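Local coordinates for tyrosine phosphatase (Orf virus, PDB 5NCR), which probably removes phosphate from phosphorylated proteins as a homodimeric dual-specificity-type tyrosine phosphatase, and is linked to viral evasion of host interferon signalling, at residues Q140-Y151 and R168-S179. The protein carries 2 engineered substitutions. Residues are numbered along the deposited sequence; the frame is centred on the assembly and turned at random.
Sequences QPARFVYFLKTY and RYQLIKMFVCDS
Phe147 and Val176 interlock as reciprocal knobs into holes between the last two helices of the dual-specificity phosphatase fold, 140-158 and 165-177. The axes of 140-151 and 168-177 come within 8.7 Å, with 137° between their N-to-C directions, so they run broadly opposed but well askew. The pair illustrates how a helical hairpin can be packed tightly along its middle and tied by polar groups at one end. Phe147 enters a hole formed by Arg168, Leu171, Ile172 and Val176. Its CG lies anti to the backbone N (chi1 -171°), which sends the ring across to the other helix; there Ile172 CG1 rests over one face in a CH-pi contact, 3.8 Å from the ring centroid, while Leu171 CB meets the edge. In return Val176 spreads its two methyls: CG2 packs 3.7 Å from Phe147 CB, and CG1 turns to Phe144 CB. Beyond this core, Tyr151 CE1 touches Arg168 CD, and the Arg168 guanidinium is held by Thr16 and the Leu13 and Leu162 carbonyls.

Toward the C-terminal end of helix 165-177, where it meets the start of helix 140-158, the packing gives way to polar links and water. A wider pi-type turn at 173-177 closes the second helix, and Arg143 grips Val176 O side-on with NE and NH2, both from one face of that carbonyl, while its NH1 bonds Met138 O. Gln140 CA lies over the centre of one guanidinium face, and Ser179 CA, offset toward the rim, over the opposite face. On the exposed side, a water bridges Arg143 NH2 to the hydroxyl of the poorly ordered Ser179. Gln140, extended beyond CG, delivers NE2 to Cys177 O at 2.9 Å, on a lone pair in the carbonyl plane.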
loop_
_atom_site.group_PDB
_atom_site.type_symbol
_atom_site.label_atom_id
_atom_site.label_comp_id
_atom_site.label_asym_id
_atom_site.label_seq_id
_atom_site.Cartn_x
_atom_site.Cartn_y
_atom_site.Cartn_z
ATOM N N GLN B 140 10.632 -8.041 5.581
ATOM C CA GLN B 140 9.752 -6.970 6.053
ATOM C C GLN B 140 8.880 -6.416 4.892
ATOM O O GLN B 140 7.671 -6.407 5.081
ATOM C CB GLN B 140 10.526 -5.890 6.807
ATOM C CG GLN B 140 9.650 -4.872 7.521
ATOM C CD GLN B 140 10.499 -3.854 8.232
ATOM O OE1 GLN B 140 11.151 -3.017 7.595
ATOM N NE2 GLN B 140 10.543 -3.925 9.565
ATOM N N PRO B 141 9.423 -6.071 3.680
ATOM C CA PRO B 141 8.527 -5.668 2.565
ATOM C C PRO B 141 7.526 -6.779 2.189
ATOM O O PRO B 141 6.382 -6.468 1.853
ATOM C CB PRO B 141 9.482 -5.397 1.400
ATOM C CG PRO B 141 10.816 -5.344 1.963
ATOM C CD PRO B 141 10.848 -6.057 3.249
ATOM N N ALA B 142 7.963 -8.066 2.203
ATOM C CA ALA B 142 7.082 -9.206 1.894
ATOM C C ALA B 142 5.938 -9.299 2.922
ATOM O O ALA B 142 4.786 -9.429 2.518
ATOM C CB ALA B 142 7.870 -10.500 1.829
ATOM N N ARG B 143 6.252 -9.113 4.220
ATOM C CA ARG B 143 5.300 -9.095 5.318
ATOM C C ARG B 143 4.330 -7.932 5.120
ATOM O O ARG B 143 3.139 -8.118 5.326
ATOM C CB ARG B 143 5.984 -9.020 6.713
ATOM C CG ARG B 143 6.785 -10.276 7.040
ATOM C CD ARG B 143 7.248 -10.419 8.473
ATOM N NE ARG B 143 7.993 -9.268 8.985
ATOM C CZ ARG B 143 9.316 -9.136 8.955
ATOM N NH1 ARG B 143 10.065 -10.046 8.359
ATOM N NH2 ARG B 143 9.894 -8.062 9.477
ATOM N N PHE B 144 4.858 -6.756 4.699
ATOM C CA PHE B 144 4.108 -5.520 4.442
ATOM C C PHE B 144 3.040 -5.744 3.380
ATOM O O PHE B 144 1.879 -5.414 3.590
ATOM C CB PHE B 144 5.090 -4.367 4.052
ATOM C CG PHE B 144 4.453 -3.038 3.678
ATOM C CD1 PHE B 144 3.678 -2.914 2.527
ATOM C CD2 PHE B 144 4.656 -1.902 4.461
ATOM C CE1 PHE B 144 3.095 -1.689 2.181
ATOM C CE2 PHE B 144 4.094 -0.672 4.098
ATOM C CZ PHE B 144 3.315 -0.576 2.967
ATOM N N VAL B 145 3.441 -6.303 2.246
ATOM C CA VAL B 145 2.572 -6.579 1.104
ATOM C C VAL B 145 1.570 -7.719 1.448
ATOM O O VAL B 145 0.414 -7.657 1.041
ATOM C CB VAL B 145 3.413 -6.886 -0.163
ATOM C CG1 VAL B 145 2.531 -7.421 -1.289
ATOM C CG2 VAL B 145 4.175 -5.642 -0.628
ATOM N N TYR B 146 2.022 -8.745 2.176
ATOM C CA TYR B 146 1.140 -9.839 2.550
ATOM C C TYR B 146 0.040 -9.314 3.471
ATOM O O TYR B 146 -1.099 -9.714 3.310
ATOM C CB TYR B 146 1.897 -11.029 3.175
ATOM C CG TYR B 146 0.978 -12.194 3.499
ATOM C CD1 TYR B 146 0.603 -13.111 2.516
ATOM C CD2 TYR B 146 0.402 -12.324 4.763
ATOM C CE1 TYR B 146 -0.303 -14.145 2.794
ATOM C CE2 TYR B 146 -0.511 -13.340 5.045
ATOM C CZ TYR B 146 -0.862 -14.247 4.057
ATOM O OH TYR B 146 -1.757 -15.247 4.367
ATOM N N PHE B 147 0.387 -8.403 4.424
ATOM C CA PHE B 147 -0.574 -7.833 5.359
ATOM C C PHE B 147 -1.620 -7.051 4.547
ATOM O O PHE B 147 -2.812 -7.192 4.776
ATOM C CB PHE B 147 0.127 -6.895 6.350
ATOM C CG PHE B 147 -0.772 -6.424 7.482
ATOM C CD1 PHE B 147 -1.716 -5.413 7.275
ATOM C CD2 PHE B 147 -0.622 -6.936 8.768
ATOM C CE1 PHE B 147 -2.530 -4.964 8.328
ATOM C CE2 PHE B 147 -1.474 -6.532 9.805
ATOM C CZ PHE B 147 -2.401 -5.526 9.588
ATOM N N LEU B 148 -1.151 -6.239 3.610
ATOM C CA LEU B 148 -1.961 -5.436 2.719
ATOM C C LEU B 148 -2.963 -6.288 1.907
ATOM O O LEU B 148 -4.166 -6.029 1.970
ATOM C CB LEU B 148 -1.049 -4.623 1.789
ATOM C CG LEU B 148 -1.727 -3.756 0.764
ATOM C CD1 LEU B 148 -2.661 -2.712 1.418
ATOM C CD2 LEU B 148 -0.717 -3.117 -0.115
ATOM N N LYS B 149 -2.462 -7.296 1.184
ATOM C CA LYS B 149 -3.241 -8.190 0.329
ATOM C C LYS B 149 -4.275 -8.959 1.179
ATOM O O LYS B 149 -5.433 -9.003 0.797
ATOM C CB LYS B 149 -2.287 -9.136 -0.416
ATOM C CG LYS B 149 -2.917 -10.160 -1.354
ATOM C CD LYS B 149 -1.815 -10.872 -2.175
ATOM C CE LYS B 149 -2.079 -12.335 -2.469
ATOM N NZ LYS B 149 -2.958 -12.515 -3.649
ATOM N N THR B 150 -3.864 -9.492 2.336
ATOM C CA THR B 150 -4.699 -10.284 3.232
ATOM C C THR B 150 -5.802 -9.434 3.861
ATOM O O THR B 150 -6.927 -9.895 3.970
ATOM C CB THR B 150 -3.822 -10.982 4.282
ATOM O OG1 THR B 150 -2.830 -11.727 3.575
ATOM C CG2 THR B 150 -4.607 -11.895 5.195
ATOM N N TYR B 151 -5.465 -8.207 4.271
ATOM C CA TYR B 151 -6.410 -7.270 4.860
ATOM C C TYR B 151 -7.566 -6.999 3.860
ATOM O O TYR B 151 -8.735 -7.060 4.246
ATOM C CB TYR B 151 -5.706 -5.948 5.223
ATOM C CG TYR B 151 -6.702 -4.955 5.761
ATOM C CD1 TYR B 151 -7.182 -5.061 7.059
ATOM C CD2 TYR B 151 -7.267 -3.990 4.931
ATOM C CE1 TYR B 151 -8.171 -4.206 7.536
ATOM C CE2 TYR B 151 -8.251 -3.124 5.399
ATOM C CZ TYR B 151 -8.707 -3.246 6.697
ATOM O OH TYR B 151 -9.658 -2.388 7.179
ATOM N N ARG B 168 -5.256 -2.198 14.175
ATOM C CA ARG B 168 -4.581 -2.459 12.906
ATOM C C ARG B 168 -3.123 -2.019 12.997
ATOM O O ARG B 168 -2.267 -2.745 12.521
ATOM C CB ARG B 168 -5.310 -1.780 11.742
ATOM C CG ARG B 168 -5.168 -2.524 10.405
ATOM C CD ARG B 168 -6.148 -2.024 9.347
ATOM N NE ARG B 168 -5.923 -0.621 9.033
ATOM C CZ ARG B 168 -6.698 0.378 9.423
ATOM N NH1 ARG B 168 -7.785 0.141 10.145
ATOM N NH2 ARG B 168 -6.402 1.624 9.081
ATOM N N TYR B 169 -2.836 -0.874 13.648
ATOM C CA TYR B 169 -1.473 -0.386 13.806
ATOM C C TYR B 169 -0.690 -1.356 14.703
ATOM O O TYR B 169 0.428 -1.731 14.356
ATOM C CB TYR B 169 -1.451 1.041 14.402
ATOM C CG TYR B 169 -0.052 1.578 14.642
ATOM C CD1 TYR B 169 0.709 2.092 13.595
ATOM C CD2 TYR B 169 0.501 1.583 15.919
ATOM C CE1 TYR B 169 1.988 2.611 13.814
ATOM C CE2 TYR B 169 1.779 2.097 16.150
ATOM C CZ TYR B 169 2.522 2.604 15.093
ATOM O OH TYR B 169 3.779 3.121 15.313
ATOM N N GLN B 170 -1.290 -1.792 15.839
ATOM C CA GLN B 170 -0.640 -2.743 16.752
ATOM C C GLN B 170 -0.291 -4.067 16.035
ATOM O O GLN B 170 0.765 -4.633 16.287
ATOM C CB GLN B 170 -1.500 -3.024 17.979
ATOM C CG GLN B 170 -1.580 -1.841 18.934
ATOM C CD GLN B 170 -2.420 -2.212 20.133
ATOM O OE1 GLN B 170 -1.989 -2.924 21.033
ATOM N NE2 GLN B 170 -3.629 -1.747 20.182
ATOM N N LEU B 171 -1.162 -4.524 15.134
ATOM C CA LEU B 171 -0.946 -5.731 14.324
ATOM C C LEU B 171 0.165 -5.510 13.298
ATOM O O LEU B 171 1.014 -6.376 13.116
ATOM C CB LEU B 171 -2.249 -6.168 13.637
ATOM C CG LEU B 171 -3.345 -6.715 14.562
ATOM C CD1 LEU B 171 -4.657 -6.782 13.850
ATOM C CD2 LEU B 171 -3.008 -8.096 15.069
ATOM N N ILE B 172 0.186 -4.336 12.660
ATOM C CA ILE B 172 1.260 -3.969 11.717
ATOM C C ILE B 172 2.583 -4.015 12.472
ATOM O O ILE B 172 3.500 -4.663 12.004
ATOM C CB ILE B 172 0.996 -2.623 11.000
ATOM C CG1 ILE B 172 -0.219 -2.751 10.045
ATOM C CG2 ILE B 172 2.257 -2.095 10.246
ATOM C CD1 ILE B 172 -0.900 -1.446 9.670
ATOM N N LYS B 173 2.667 -3.371 13.646
ATOM C CA LYS B 173 3.896 -3.334 14.470
ATOM C C LYS B 173 4.403 -4.734 14.801
ATOM O O LYS B 173 5.580 -5.040 14.614
ATOM C CB LYS B 173 3.680 -2.570 15.787
ATOM C CG LYS B 173 3.576 -1.057 15.675
ATOM C CD LYS B 173 4.859 -0.336 15.303
ATOM C CE LYS B 173 5.794 -0.024 16.456
ATOM N NZ LYS B 173 6.952 0.775 15.978
ATOM N N MET B 174 3.499 -5.584 15.259
ATOM C CA MET B 174 3.802 -6.947 15.652
ATOM C C MET B 174 4.187 -7.890 14.492
ATOM O O MET B 174 5.141 -8.641 14.638
ATOM C CB MET B 174 2.600 -7.485 16.450
ATOM C CG MET B 174 2.704 -8.911 16.895
ATOM S SD MET B 174 1.544 -9.186 18.265
ATOM C CE MET B 174 2.597 -8.601 19.643
ATOM N N PHE B 175 3.428 -7.895 13.385
ATOM C CA PHE B 175 3.623 -8.878 12.312
ATOM C C PHE B 175 4.316 -8.353 11.058
ATOM O O PHE B 175 4.759 -9.147 10.214
ATOM C CB PHE B 175 2.300 -9.559 11.940
ATOM C CG PHE B 175 1.680 -10.333 13.080
ATOM C CD1 PHE B 175 2.180 -11.581 13.451
ATOM C CD2 PHE B 175 0.593 -9.820 13.778
ATOM C CE1 PHE B 175 1.608 -12.299 14.510
ATOM C CE2 PHE B 175 0.015 -10.542 14.833
ATOM C CZ PHE B 175 0.503 -11.792 15.168
ATOM N N VAL B 176 4.479 -7.048 10.954
ATOM C CA VAL B 176 5.175 -6.493 9.785
ATOM C C VAL B 176 6.502 -5.921 10.194
ATOM O O VAL B 176 7.516 -6.296 9.624
ATOM C CB VAL B 176 4.319 -5.502 8.949
ATOM C CG1 VAL B 176 5.149 -4.805 7.854
ATOM C CG2 VAL B 176 3.098 -6.202 8.375
ATOM N N CYS B 177 6.497 -5.016 11.176
ATOM C CA CYS B 177 7.707 -4.363 11.657
ATOM C C CYS B 177 8.645 -5.311 12.384
ATOM O O CYS B 177 9.817 -5.403 12.000
ATOM C CB CYS B 177 7.361 -3.152 12.515
ATOM S SG CYS B 177 6.391 -1.899 11.650
ATOM N N ASP B 178 8.147 -5.995 13.424
ATOM C CA ASP B 178 8.949 -6.943 14.199
ATOM C C ASP B 178 9.228 -8.198 13.360
ATOM O O ASP B 178 8.367 -8.611 12.575
ATOM C CB ASP B 178 8.261 -7.297 15.535
ATOM C CG ASP B 178 7.912 -6.124 16.451
ATOM O OD1 ASP B 178 8.375 -4.989 16.177
ATOM O OD2 ASP B 178 7.175 -6.346 17.448
ATOM N N SER B 179 10.447 -8.743 13.454
ATOM C CA SER B 179 10.870 -9.918 12.681
ATOM C C SER B 179 10.211 -11.230 13.128
ATOM O O SER B 179 9.708 -11.333 14.248
ATOM C CB SER B 179 12.391 -10.035 12.675
ATOM O OG SER B 179 12.985 -8.900 12.063
HETATM O O HOH W 1 13.071 -8.070 9.317
#